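Local coordinates for protein beta-galactosidase (PDB 3OG2) that probably hydrolyses terminal non-reducing beta-D-galactose residues of beta-D-galactosides, as a fungal glycoside hydrolase of family 35, at residues P219-P225 and I268-T272; L485-Q490 and W531-S535; Q603-N607 and P980-R985; K696-Y702 and P801-Y807. All blocks are in the same frame, centred on the assembly; numbering follows the deposited sequence.

Interaction 1. Residues P219-P225 and I268-T272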
loop_
_atom_site.group_PDB
_atom_site.type_symbol
_atom_site.label_atom_id
_atom_site.label_comp_id
_atom_site.label_asym_id
_atom_site.label_seq_id
_atom_site.Cartn_x
_atom_site.Cartn_y
_atom_site.Cartn_z
ATOM N N PRO A 219 -13.252 2.082 -17.882
ATOM C CA PRO A 219 -14.149 1.107 -18.513
ATOM C C PRO A 219 -14.064 1.161 -20.042
ATOM O O PRO A 219 -14.940 1.672 -20.739
ATOM C CB PRO A 219 -15.540 1.495 -17.985
ATOM C CG PRO A 219 -15.304 2.468 -16.913
ATOM C CD PRO A 219 -14.009 3.156 -17.221
ATOM N N GLY A 220 -12.969 0.676 -20.608
ATOM C CA GLY A 220 -12.734 0.679 -22.040
ATOM C C GLY A 220 -13.140 -0.635 -22.684
ATOM O O GLY A 220 -13.071 -0.732 -23.923
ATOM N N GLY A 221 -13.504 -1.660 -21.943
ATOM C CA GLY A 221 -13.931 -2.948 -22.489
ATOM C C GLY A 221 -12.776 -3.879 -22.868
ATOM O O GLY A 221 -13.059 -4.976 -23.408
ATOM N N THR A 222 -11.529 -3.498 -22.685
ATOM C CA THR A 222 -10.430 -4.355 -23.180
ATOM C C THR A 222 -10.364 -5.650 -22.413
ATOM O O THR A 222 -10.322 -5.616 -21.167
ATOM C CB THR A 222 -9.105 -3.567 -23.099
ATOM O OG1 THR A 222 -9.253 -2.398 -23.953
ATOM C CG2 THR A 222 -7.931 -4.370 -23.603
ATOM N N GLY A 223 -10.345 -6.759 -23.130
ATOM C CA GLY A 223 -10.171 -8.090 -22.538
ATOM C C GLY A 223 -11.474 -8.602 -21.977
ATOM O O GLY A 223 -11.474 -9.685 -21.338
ATOM N N ALA A 224 -12.610 -7.931 -22.095
ATOM C CA ALA A 224 -13.830 -8.428 -21.520
ATOM C C ALA A 224 -14.280 -9.722 -22.146
ATOM O O ALA A 224 -14.037 -9.965 -23.335
ATOM C CB ALA A 224 -14.922 -7.372 -21.695
ATOM N N PRO A 225 -15.025 -10.532 -21.374
ATOM C CA PRO A 225 -15.726 -11.663 -22.000
ATOM C C PRO A 225 -16.522 -11.222 -23.213
ATOM O O PRO A 225 -17.161 -10.187 -23.205
ATOM C CB PRO A 225 -16.673 -12.074 -20.878
ATOM C CG PRO A 225 -15.869 -11.778 -19.627
ATOM C CD PRO A 225 -15.221 -10.416 -19.892
ATOM N N ILE A 268 -20.486 -3.496 -21.028
ATOM C CA ILE A 268 -19.229 -4.175 -21.280
ATOM C C ILE A 268 -19.287 -5.654 -20.894
ATOM O O ILE A 268 -18.777 -6.469 -21.688
ATOM C CB ILE A 268 -18.051 -3.503 -20.525
ATOM C CG1 ILE A 268 -17.821 -2.089 -21.064
ATOM C CG2 ILE A 268 -16.766 -4.336 -20.531
ATOM C CD1 ILE A 268 -16.932 -1.217 -20.170
ATOM N N SER A 269 -19.743 -6.010 -19.699
ATOM C CA SER A 269 -19.593 -7.414 -19.266
ATOM C C SER A 269 -20.739 -7.772 -18.328
ATOM O O SER A 269 -20.534 -8.008 -17.131
ATOM C CB SER A 269 -18.246 -7.615 -18.536
ATOM O OG SER A 269 -18.000 -9.034 -18.449
ATOM N N PRO A 270 -21.972 -7.783 -18.823
ATOM C CA PRO A 270 -23.131 -8.012 -17.943
ATOM C C PRO A 270 -23.169 -9.419 -17.347
ATOM O O PRO A 270 -23.869 -9.658 -16.354
ATOM C CB PRO A 270 -24.346 -7.801 -18.893
ATOM C CG PRO A 270 -23.790 -8.045 -20.270
ATOM C CD PRO A 270 -22.345 -7.540 -20.261
ATOM N N SER A 271 -22.385 -10.343 -17.884
ATOM C CA SER A 271 -22.409 -11.729 -17.406
ATOM C C SER A 271 -21.506 -11.969 -16.194
ATOM O O SER A 271 -21.533 -13.096 -15.632
ATOM C CB SER A 271 -21.998 -12.688 -18.532
ATOM O OG SER A 271 -20.609 -12.543 -18.844
ATOM N N THR A 272 -20.708 -10.936 -15.797
ATOM C CA THR A 272 -19.739 -11.156 -14.710
ATOM C C THR A 272 -19.913 -10.092 -13.648
ATOM O O THR A 272 -20.538 -9.045 -13.878
ATOM C CB THR A 272 -18.297 -11.201 -15.267
ATOM O OG1 THR A 272 -17.979 -9.989 -15.974
ATOM C CG2 THR A 272 -18.089 -12.332 -16.256
HETATM O O HOH W 1 -19.617 -9.559 -22.377
#

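Interaction 2. Residues L485-Q490 and W531-S535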
loop_
_atom_site.group_PDB
_atom_site.type_symbol
_atom_site.label_atom_id
_atom_site.label_comp_id
_atom_site.label_asym_id
_atom_site.label_seq_id
_atom_site.Cartn_x
_atom_site.Cartn_y
_atom_site.Cartn_z
ATOM N N LEU A 485 -26.810 -0.774 15.296
ATOM C CA LEU A 485 -27.169 0.291 14.360
ATOM C C LEU A 485 -26.444 1.584 14.768
ATOM O O LEU A 485 -26.211 1.785 15.994
ATOM C CB LEU A 485 -28.679 0.611 14.448
ATOM C CG LEU A 485 -29.612 -0.545 14.085
ATOM C CD1 LEU A 485 -31.064 -0.108 14.241
ATOM C CD2 LEU A 485 -29.343 -0.986 12.647
ATOM N N TYR A 486 -26.114 2.420 13.802
ATOM C CA TYR A 486 -25.468 3.667 14.188
ATOM C C TYR A 486 -25.907 4.828 13.311
ATOM O O TYR A 486 -26.335 4.694 12.161
ATOM C CB TYR A 486 -23.910 3.569 14.184
ATOM C CG TYR A 486 -23.351 3.387 12.767
ATOM C CD1 TYR A 486 -23.286 2.110 12.209
ATOM C CD2 TYR A 486 -22.919 4.453 11.992
ATOM C CE1 TYR A 486 -22.784 1.932 10.920
ATOM C CE2 TYR A 486 -22.434 4.296 10.712
ATOM C CZ TYR A 486 -22.368 3.006 10.176
ATOM O OH TYR A 486 -21.878 2.839 8.879
ATOM N N GLY A 487 -25.777 6.036 13.910
ATOM C CA GLY A 487 -25.938 7.297 13.169
ATOM C C GLY A 487 -24.847 8.265 13.584
ATOM O O GLY A 487 -24.266 8.137 14.661
ATOM N N GLY A 488 -24.594 9.271 12.775
ATOM C CA GLY A 488 -23.754 10.393 13.203
ATOM C C GLY A 488 -24.433 11.087 14.362
ATOM O O GLY A 488 -25.662 11.109 14.510
ATOM N N ALA A 489 -23.619 11.681 15.207
ATOM C CA ALA A 489 -24.187 12.388 16.372
ATOM C C ALA A 489 -25.234 13.430 15.989
ATOM O O ALA A 489 -25.098 14.156 15.000
ATOM C CB ALA A 489 -23.064 13.061 17.140
ATOM N N GLN A 490 -26.292 13.470 16.817
ATOM C CA GLN A 490 -27.419 14.404 16.685
ATOM C C GLN A 490 -28.342 14.034 15.513
ATOM O O GLN A 490 -29.313 14.791 15.247
ATOM C CB GLN A 490 -26.990 15.877 16.568
ATOM C CG GLN A 490 -26.344 16.296 17.893
ATOM C CD GLN A 490 -27.001 15.506 19.020
ATOM O OE1 GLN A 490 -28.233 15.488 19.129
ATOM N NE2 GLN A 490 -26.182 14.847 19.837
ATOM N N TRP A 531 -34.772 7.258 17.544
ATOM C CA TRP A 531 -33.765 7.593 18.518
ATOM C C TRP A 531 -32.889 8.668 17.887
ATOM O O TRP A 531 -32.810 8.726 16.644
ATOM C CB TRP A 531 -32.952 6.353 18.885
ATOM C CG TRP A 531 -32.421 5.574 17.674
ATOM C CD1 TRP A 531 -32.997 4.850 16.667
ATOM C CD2 TRP A 531 -31.032 5.458 17.342
ATOM N NE1 TRP A 531 -32.047 4.322 15.790
ATOM C CE2 TRP A 531 -30.837 4.658 16.151
ATOM C CE3 TRP A 531 -29.874 5.984 18.006
ATOM C CZ2 TRP A 531 -29.596 4.367 15.596
ATOM C CZ3 TRP A 531 -28.683 5.683 17.435
ATOM C CH2 TRP A 531 -28.538 4.914 16.299
ATOM N N THR A 532 -32.259 9.474 18.716
ATOM C CA THR A 532 -31.306 10.451 18.197
ATOM C C THR A 532 -29.914 10.050 18.646
ATOM O O THR A 532 -29.683 9.892 19.849
ATOM C CB THR A 532 -31.663 11.866 18.711
ATOM O OG1 THR A 532 -32.934 12.225 18.149
ATOM C CG2 THR A 532 -30.643 12.880 18.222
ATOM N N ALA A 533 -29.020 9.821 17.688
ATOM C CA ALA A 533 -27.705 9.281 18.038
ATOM C C ALA A 533 -26.904 10.279 18.861
ATOM O O ALA A 533 -26.934 11.503 18.680
ATOM C CB ALA A 533 -27.015 8.932 16.729
ATOM N N SER A 534 -26.161 9.694 19.825
ATOM C CA SER A 534 -25.355 10.521 20.719
ATOM C C SER A 534 -24.307 9.629 21.318
ATOM O O SER A 534 -24.277 8.444 21.029
ATOM C CB SER A 534 -26.188 11.166 21.835
ATOM O OG SER A 534 -26.545 10.173 22.805
ATOM N N SER A 535 -23.469 10.182 22.194
ATOM C CA SER A 535 -22.454 9.321 22.819
ATOM C C SER A 535 -23.054 8.379 23.831
ATOM O O SER A 535 -22.343 7.508 24.351
ATOM C CB SER A 535 -21.409 10.220 23.480
ATOM O OG SER A 535 -22.109 11.013 24.413
#

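Interaction 3. Residues Q603-N607 and P980-R985. With NAG (2-acetamido-2-deoxy-beta-D-glucopyranose), chain B.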
loop_
_atom_site.group_PDB
_atom_site.type_symbol
_atom_site.label_atom_id
_atom_site.label_comp_id
_atom_site.label_asym_id
_atom_site.label_seq_id
_atom_site.Cartn_x
_atom_site.Cartn_y
_atom_site.Cartn_z
ATOM N N GLN A 603 -7.288 -11.980 21.344
ATOM C CA GLN A 603 -6.044 -11.278 21.099
ATOM C C GLN A 603 -6.358 -9.845 20.684
ATOM O O GLN A 603 -7.155 -9.683 19.748
ATOM C CB GLN A 603 -5.244 -12.006 19.993
ATOM C CG GLN A 603 -4.804 -13.409 20.415
ATOM C CD GLN A 603 -3.868 -13.441 21.613
ATOM O OE1 GLN A 603 -4.157 -14.168 22.599
ATOM N NE2 GLN A 603 -2.749 -12.711 21.558
ATOM N N ALA A 604 -5.768 -8.882 21.347
ATOM C CA ALA A 604 -6.168 -7.490 21.183
ATOM C C ALA A 604 -4.962 -6.550 21.339
ATOM O O ALA A 604 -4.007 -6.947 22.011
ATOM C CB ALA A 604 -7.188 -7.138 22.239
ATOM N N ASP A 605 -5.074 -5.379 20.749
ATOM C CA ASP A 605 -4.093 -4.329 20.993
ATOM C C ASP A 605 -4.798 -3.128 21.628
ATOM O O ASP A 605 -5.950 -2.843 21.316
ATOM C CB ASP A 605 -3.389 -3.841 19.727
ATOM C CG ASP A 605 -2.449 -4.879 19.145
ATOM O OD1 ASP A 605 -2.633 -6.096 19.328
ATOM O OD2 ASP A 605 -1.447 -4.454 18.449
ATOM N N PHE A 606 -4.072 -2.461 22.515
ATOM C CA PHE A 606 -4.583 -1.309 23.208
ATOM C C PHE A 606 -3.606 -0.132 23.115
ATOM O O PHE A 606 -2.432 -0.242 23.475
ATOM C CB PHE A 606 -4.761 -1.634 24.702
ATOM C CG PHE A 606 -5.683 -2.816 24.900
ATOM C CD1 PHE A 606 -7.066 -2.644 24.820
ATOM C CD2 PHE A 606 -5.153 -4.076 25.179
ATOM C CE1 PHE A 606 -7.938 -3.706 25.010
ATOM C CE2 PHE A 606 -6.039 -5.141 25.368
ATOM C CZ PHE A 606 -7.411 -4.970 25.282
ATOM N N ASN A 607 -4.065 1.006 22.595
ATOM C CA ASN A 607 -3.172 2.172 22.545
ATOM C C ASN A 607 -3.584 3.199 23.612
ATOM O O ASN A 607 -2.793 4.133 23.869
ATOM C CB ASN A 607 -3.115 2.841 21.179
ATOM C CG ASN A 607 -4.422 3.537 20.798
ATOM O OD1 ASN A 607 -5.504 3.153 21.250
ATOM N ND2 ASN A 607 -4.287 4.574 19.972
ATOM N N PRO A 980 3.576 3.779 22.611
ATOM C CA PRO A 980 3.598 2.305 22.601
ATOM C C PRO A 980 2.202 1.697 22.593
ATOM O O PRO A 980 1.309 2.175 23.302
ATOM C CB PRO A 980 4.292 1.933 23.932
ATOM C CG PRO A 980 4.444 3.174 24.699
ATOM C CD PRO A 980 4.178 4.339 23.823
ATOM N N ILE A 981 2.035 0.640 21.820
ATOM C CA ILE A 981 0.743 -0.058 21.787
ATOM C C ILE A 981 0.889 -1.411 22.467
ATOM O O ILE A 981 1.688 -2.221 22.047
ATOM C CB ILE A 981 0.318 -0.262 20.303
ATOM C CG1 ILE A 981 0.197 1.133 19.650
ATOM C CG2 ILE A 981 -0.932 -1.119 20.222
ATOM C CD1 ILE A 981 0.555 1.074 18.181
ATOM N N LEU A 982 0.101 -1.627 23.512
ATOM C CA LEU A 982 0.119 -2.938 24.160
ATOM C C LEU A 982 -0.475 -3.938 23.198
ATOM O O LEU A 982 -1.592 -3.703 22.710
ATOM C CB LEU A 982 -0.703 -2.827 25.454
ATOM C CG LEU A 982 -0.702 -4.089 26.323
ATOM C CD1 LEU A 982 0.672 -4.379 26.890
ATOM C CD2 LEU A 982 -1.726 -3.926 27.440
ATOM N N THR A 983 0.274 -5.015 22.881
ATOM C CA THR A 983 -0.054 -5.782 21.696
ATOM C C THR A 983 -0.257 -7.270 21.953
ATOM O O THR A 983 0.449 -7.890 22.771
ATOM C CB THR A 983 1.037 -5.568 20.597
ATOM O OG1 THR A 983 0.586 -6.186 19.397
ATOM C CG2 THR A 983 2.341 -6.276 20.943
ATOM N N GLY A 984 -1.208 -7.839 21.194
ATOM C CA GLY A 984 -1.526 -9.257 21.181
ATOM C C GLY A 984 -1.095 -9.881 19.859
ATOM O O GLY A 984 -1.546 -10.974 19.560
ATOM N N ARG A 985 -0.226 -9.196 19.091
ATOM C CA ARG A 985 0.274 -9.747 17.840
ATOM C C ARG A 985 1.125 -10.962 18.056
ATOM O O ARG A 985 1.614 -11.237 19.177
ATOM C CB ARG A 985 1.128 -8.679 17.125
ATOM C CG ARG A 985 2.472 -8.475 17.846
ATOM C CD ARG A 985 3.201 -7.285 17.214
ATOM N NE ARG A 985 4.383 -6.992 18.052
ATOM C CZ ARG A 985 5.261 -6.048 17.729
ATOM N NH1 ARG A 985 5.130 -5.323 16.618
ATOM N NH2 ARG A 985 6.297 -5.820 18.539
HETATM C C1 NAG B . -5.420 5.388 19.703
HETATM C C2 NAG B . -4.893 6.777 19.239
HETATM C C3 NAG B . -6.062 7.679 18.857
HETATM C C4 NAG B . -6.887 6.955 17.736
HETATM C C5 NAG B . -7.276 5.542 18.237
HETATM C C6 NAG B . -7.909 4.738 17.102
HETATM C C7 NAG B . -2.897 7.325 20.544
HETATM C C8 NAG B . -2.371 8.034 21.752
HETATM N N2 NAG B . -4.220 7.397 20.359
HETATM O O3 NAG B . -5.501 8.870 18.281
HETATM O O4 NAG B . -8.108 7.675 17.592
HETATM O O5 NAG B . -6.069 4.846 18.547
HETATM O O6 NAG B . -8.467 3.561 17.678
HETATM O O7 NAG B . -2.193 6.607 19.811
HETATM O O HOH W 2 -0.302 4.311 22.690
#

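Interaction 4. Residues K696-Y702 and P801-Y807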
loop_
_atom_site.group_PDB
_atom_site.type_symbol
_atom_site.label_atom_id
_atom_site.label_comp_id
_atom_site.label_asym_id
_atom_site.label_seq_id
_atom_site.Cartn_x
_atom_site.Cartn_y
_atom_site.Cartn_z
ATOM N N LYS A 696 23.955 8.927 -28.738
ATOM C CA LYS A 696 24.532 10.174 -29.219
ATOM C C LYS A 696 26.052 10.209 -29.039
ATOM O O LYS A 696 26.752 11.060 -29.545
ATOM C CB LYS A 696 23.882 11.331 -28.476
ATOM C CG LYS A 696 22.368 11.362 -28.722
ATOM C CD LYS A 696 21.743 12.575 -28.027
ATOM C CE LYS A 696 20.304 12.822 -28.506
ATOM N NZ LYS A 696 19.662 13.980 -27.854
ATOM N N THR A 697 26.584 9.256 -28.270
ATOM C CA THR A 697 27.962 9.215 -27.866
ATOM C C THR A 697 28.663 8.074 -28.597
ATOM O O THR A 697 27.992 7.142 -29.049
ATOM C CB THR A 697 28.066 9.027 -26.346
ATOM O OG1 THR A 697 27.245 7.901 -25.985
ATOM C CG2 THR A 697 27.564 10.246 -25.590
ATOM N N PRO A 698 29.977 8.124 -28.710
ATOM C CA PRO A 698 30.689 7.035 -29.417
ATOM C C PRO A 698 30.656 5.697 -28.693
ATOM O O PRO A 698 30.851 4.671 -29.336
ATOM C CB PRO A 698 32.113 7.553 -29.527
ATOM C CG PRO A 698 32.251 8.790 -28.745
ATOM C CD PRO A 698 30.887 9.194 -28.269
ATOM N N VAL A 699 30.446 5.680 -27.387
ATOM C CA VAL A 699 30.236 4.449 -26.617
ATOM C C VAL A 699 29.016 4.650 -25.757
ATOM O O VAL A 699 28.652 5.789 -25.441
ATOM C CB VAL A 699 31.393 4.097 -25.684
ATOM C CG1 VAL A 699 32.604 3.708 -26.545
ATOM C CG2 VAL A 699 31.741 5.261 -24.724
ATOM N N SER A 700 28.329 3.577 -25.395
ATOM C CA SER A 700 27.213 3.692 -24.461
ATOM C C SER A 700 27.705 4.095 -23.078
ATOM O O SER A 700 28.649 3.490 -22.540
ATOM C CB SER A 700 26.509 2.326 -24.346
ATOM O OG SER A 700 25.469 2.498 -23.380
ATOM N N LEU A 701 27.020 5.065 -22.495
ATOM C CA LEU A 701 27.209 5.440 -21.087
ATOM C C LEU A 701 25.905 5.297 -20.337
ATOM O O LEU A 701 25.608 6.067 -19.422
ATOM C CB LEU A 701 27.788 6.862 -21.020
ATOM C CG LEU A 701 29.158 6.980 -21.718
ATOM C CD1 LEU A 701 29.551 8.450 -21.797
ATOM C CD2 LEU A 701 30.246 6.201 -21.022
ATOM N N TYR A 702 25.144 4.277 -20.732
ATOM C CA TYR A 702 23.869 3.938 -20.087
ATOM C C TYR A 702 24.126 2.837 -19.075
ATOM O O TYR A 702 24.603 1.746 -19.469
ATOM C CB TYR A 702 22.872 3.420 -21.121
ATOM C CG TYR A 702 22.499 4.383 -22.218
ATOM C CD1 TYR A 702 22.775 5.755 -22.190
ATOM C CD2 TYR A 702 21.821 3.846 -23.309
ATOM C CE1 TYR A 702 22.375 6.572 -23.247
ATOM C CE2 TYR A 702 21.406 4.687 -24.365
ATOM C CZ TYR A 702 21.684 6.026 -24.323
ATOM O OH TYR A 702 21.313 6.865 -25.362
ATOM N N PRO A 801 17.366 5.725 -20.270
ATOM C CA PRO A 801 18.610 5.296 -19.607
ATOM C C PRO A 801 18.968 6.143 -18.403
ATOM O O PRO A 801 18.424 7.231 -18.147
ATOM C CB PRO A 801 19.661 5.399 -20.706
ATOM C CG PRO A 801 19.106 6.270 -21.724
ATOM C CD PRO A 801 17.574 6.209 -21.636
ATOM N N ARG A 802 19.953 5.618 -17.695
ATOM C CA ARG A 802 20.540 6.354 -16.559
ATOM C C ARG A 802 22.008 6.490 -16.839
ATOM O O ARG A 802 22.667 5.480 -17.219
ATOM C CB ARG A 802 20.342 5.611 -15.244
ATOM C CG ARG A 802 18.840 5.360 -14.994
ATOM C CD ARG A 802 18.160 6.667 -14.625
ATOM N NE ARG A 802 16.733 6.592 -14.334
ATOM C CZ ARG A 802 15.790 7.078 -15.166
ATOM N NH1 ARG A 802 16.095 7.580 -16.356
ATOM N NH2 ARG A 802 14.536 7.023 -14.755
ATOM N N GLY A 803 22.580 7.690 -16.657
ATOM C CA GLY A 803 23.996 7.875 -16.881
ATOM C C GLY A 803 24.195 9.134 -17.715
ATOM O O GLY A 803 23.618 10.201 -17.427
ATOM N N ILE A 804 25.060 9.023 -18.709
ATOM C CA ILE A 804 25.434 10.172 -19.542
ATOM C C ILE A 804 24.800 9.972 -20.903
ATOM O O ILE A 804 25.076 9.004 -21.593
ATOM C CB ILE A 804 26.961 10.320 -19.639
ATOM C CG1 ILE A 804 27.551 10.603 -18.234
ATOM C CG2 ILE A 804 27.363 11.395 -20.650
ATOM C CD1 ILE A 804 29.051 10.440 -18.151
ATOM N N LEU A 805 23.912 10.909 -21.269
ATOM C CA LEU A 805 23.230 10.848 -22.568
ATOM C C LEU A 805 24.096 11.406 -23.666
ATOM O O LEU A 805 23.925 11.006 -24.833
ATOM C CB LEU A 805 21.954 11.732 -22.497
ATOM C CG LEU A 805 20.928 11.284 -21.481
ATOM C CD1 LEU A 805 19.715 12.207 -21.548
ATOM C CD2 LEU A 805 20.535 9.846 -21.747
ATOM N N ASP A 806 24.923 12.404 -23.380
ATOM C CA ASP A 806 25.683 13.064 -24.430
ATOM C C ASP A 806 26.770 13.854 -23.741
ATOM O O ASP A 806 26.672 14.208 -22.550
ATOM C CB ASP A 806 24.810 14.051 -25.230
ATOM C CG ASP A 806 25.370 14.388 -26.592
ATOM O OD1 ASP A 806 26.442 13.854 -26.955
ATOM O OD2 ASP A 806 24.709 15.150 -27.317
ATOM N N TYR A 807 27.827 14.167 -24.459
ATOM C CA TYR A 807 28.874 15.049 -23.975
ATOM C C TYR A 807 29.641 15.608 -25.166
ATOM O O TYR A 807 29.620 15.063 -26.248
ATOM C CB TYR A 807 29.843 14.303 -23.046
ATOM C CG TYR A 807 30.658 13.222 -23.699
ATOM C CD1 TYR A 807 31.921 13.475 -24.289
ATOM C CD2 TYR A 807 30.191 11.913 -23.737
ATOM C CE1 TYR A 807 32.675 12.502 -24.898
ATOM C CE2 TYR A 807 30.936 10.903 -24.331
ATOM C CZ TYR A 807 32.147 11.212 -24.904
ATOM O OH TYR A 807 32.877 10.202 -25.463
HETATM O O HOH W 3 23.936 8.463 -25.953
HETATM O O HOH W 4 25.578 7.252 -23.802
HETATM O O HOH W 5 21.758 9.602 -25.659
#

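Interaction 1. Residues P219-P225 and I268-T272
Ser269 OG lies 3.4 Å from Pro225 CD and gives its proton to Thr272 OG1 in a 2.7 Å hydrogen bond. Two loops of the family 35 TIM-barrel domain meet here, each shaped by a beta turn: type II from Gly221 to Ala224, and type I from Ser269 to Thr272, directly after helix 261-268. The hydroxyl of Ser269 stands opposite its own backbone N (chi1 -165°), which carries it across to the pyrrolidine ring, while Thr272 CG2 comes within 4.1 Å of Pro225 CG. With an alanine here, Thr272 OG1 would probably lose its donor and the flank of the Pro225 ring some of its cover. Ile268, at the helix end, supplies most of the apolar contact through two branches. Its CG2 is set against Gly221 CA and Ala224 CB, 3.7 Å from the latter, and its CD1 reaches Pro219 CB at 3.8 Å. Tyr235 touches Ala224, Ile268 and Ser269, and its OH is hydrogen-bonded to Gly221 N. No direct hydrogen bond joins the two loops; a single water bridges them, donating to Pro225 O at 2.7 Å and to Ile268 O at 3.3 Å.

Interaction 2. Residues L485-Q490 and W531-S535
The backbones of 485-490 and 531-534 run 70° apart and come closest at Ala489 and Ser534, whose CA atoms are 4.9 Å from each other. The contact joins the ends of two strands from different sheets of beta-galactosidase domain 2: strand 481-487 belongs to the mixed five-stranded sheet, strand 527-532 to the eight-stranded antiparallel one. Trp531 reaches from one strand to the other. Its CG sits between the backbone N and the carbonyl carbon (chi1 50°), and from there the six-membered part of the indole reaches the neighbouring strand. CZ2 lies 4.0 Å from Leu485 CB, CH2 approaches Gly487 N at 3.8 Å, and Tyr486 CA meets the ring at its edge, in plane. Met549 of strand 545-551 and Ala469 also touch this indole, so it is buried where the two sheets come together. Beyond the tryptophan the fit tightens, with the methyl of Ala533 lying 3.4 Å from Gly488 O and nearly as close to Gly487 O; a side chain on Gly487 would press on that methyl. Gln490 has CB turned from the partner segment, but a bend at chi2 (-31°) brings its amide back, and OE1 comes within 3.7 Å of Thr532 CG2. One direct hydrogen bond ties the two segments together: Gln490 N donates to Ala533 O at 2.8 Å, from a position tilted out of the carbonyl plane.

Interaction 3. Residues Q603-N607 and P980-R985
Asp605 and Thr983 extend alongside each other in a common direction, and Thr983 OG1 donates to Asp605 OD2 at 2.8 Å. With its CG anti to the carbonyl carbon (chi1 -70°), Asp605 leans towards segment 980-985 and presents the second oxygen as well: Gly984 N bonds almost straight to Asp605 OD1 at 2.9 Å. Neither donor lies in the carboxylate plane; the amide is 51° out of it. Arg591 forms a salt bridge with the same OD1, so the buried carboxylate is held from several directions and probably stays ionised. On this face Ile981 CG2 also packs on Asp605 CB at 3.7 Å. The Thr983 hydroxyl in turn accepts from Arg985 N, closing an ST turn. Gln603 bends at chi2 (-62°), which brings NE2 to Gly984 O at 2.9 Å, with that oxygen practically in the amide plane. Gly984 suits this spot, since a CB would clash with Ala604 O. On the other face, Leu982 CD2 meets Phe606 CD2 at a slant, 4.1 Å away. Asn607 has its CB near Ile981 CG1, while the amide leads away from the partner segment to carry the sugar, ND2 being bonded to C1 of the N-acetylglucosamine. A water links Asn607 O to Pro980 O. The pair Phe606-Leu982, with Phe606 N to Leu982 O at 2.8 Å and a return bond, forms an isolated antiparallel beta bridge, joining the end of a domain 3 strand to a short strand far along the chain, beside an N-glycosylated asparagine.

Interaction 4. Residues K696-Y702 and P801-Y807
Tyr702 and Pro801 make a CH-pi contact, with Pro801 CG 3.5 Å above the centre of the ring and only 8° off its normal, while Pro801 CB covers CG of the same ring. Loop 696-702, in the family's second all-beta domain, lies against strand 803-811, an outermost strand of a three-stranded antiparallel sheet, where Leu805 and Asp806 form a classic beta bulge opposite Ser731. Leu701 and Ile804 run side by side, CB to CB 3.8 Å, and the Leu701 and Tyr807 side chains cross at about a right angle, CD1 touching CE2. Thr697 also crosses that tyrosine, its CG2 being 3.6 Å from Tyr807 CD2, and Pro698 CD comes in near the OH, which is hydrogen-bonded to Trp821 NE1.

Backbone bonding is sparse: Ile804 N donates to Leu701 O at 3.1 Å, beside the single bridge of Tyr702 with Gly803. A CB on Gly803 would clash with Leu701 O and, at its positive phi, with the carbonyl of Arg802.

Water does much of the polar work. One molecule is held by Thr697 OG1, Leu701 N and Ile804 O, the last at 2.9 Å; two more donate to both Tyr702 OH and Leu805 O, one of them 2.8 Å from that hydroxyl. Tyr702 OH is also bonded to Ala693 O. A serine in place of Tyr702 would probably uncover the Pro801 ring and leave these two waters without their shared hydroxyl. With one direct hydrogen bond, the polar joining of loop to strand rests largely on water bridged through Tyr702 OH, Thr697 OG1 and the strand carbonyls.

In the fold
The four contacts lie far apart in the single chain and none touches another. Interaction 1 belongs to the TIM-barrel domain and is the one near the galactose-binding residues: the side chain of Pro219 is about 10 Å from that of Glu180 and about 12 Å from that of Glu278. The others lie away from that site, in beta-rich parts. Interactions 2 and 3 are the closest pair, their centres about 28 Å apart, whereas those of interactions 2 and 4 are about 66 Å apart, on opposite sides of the chain's centre. In sequence, both segments of interaction 4 fall between those of interaction 3, so 603-607 and 980-985 bring together the ends of a long region that includes 696-702 and 801-807.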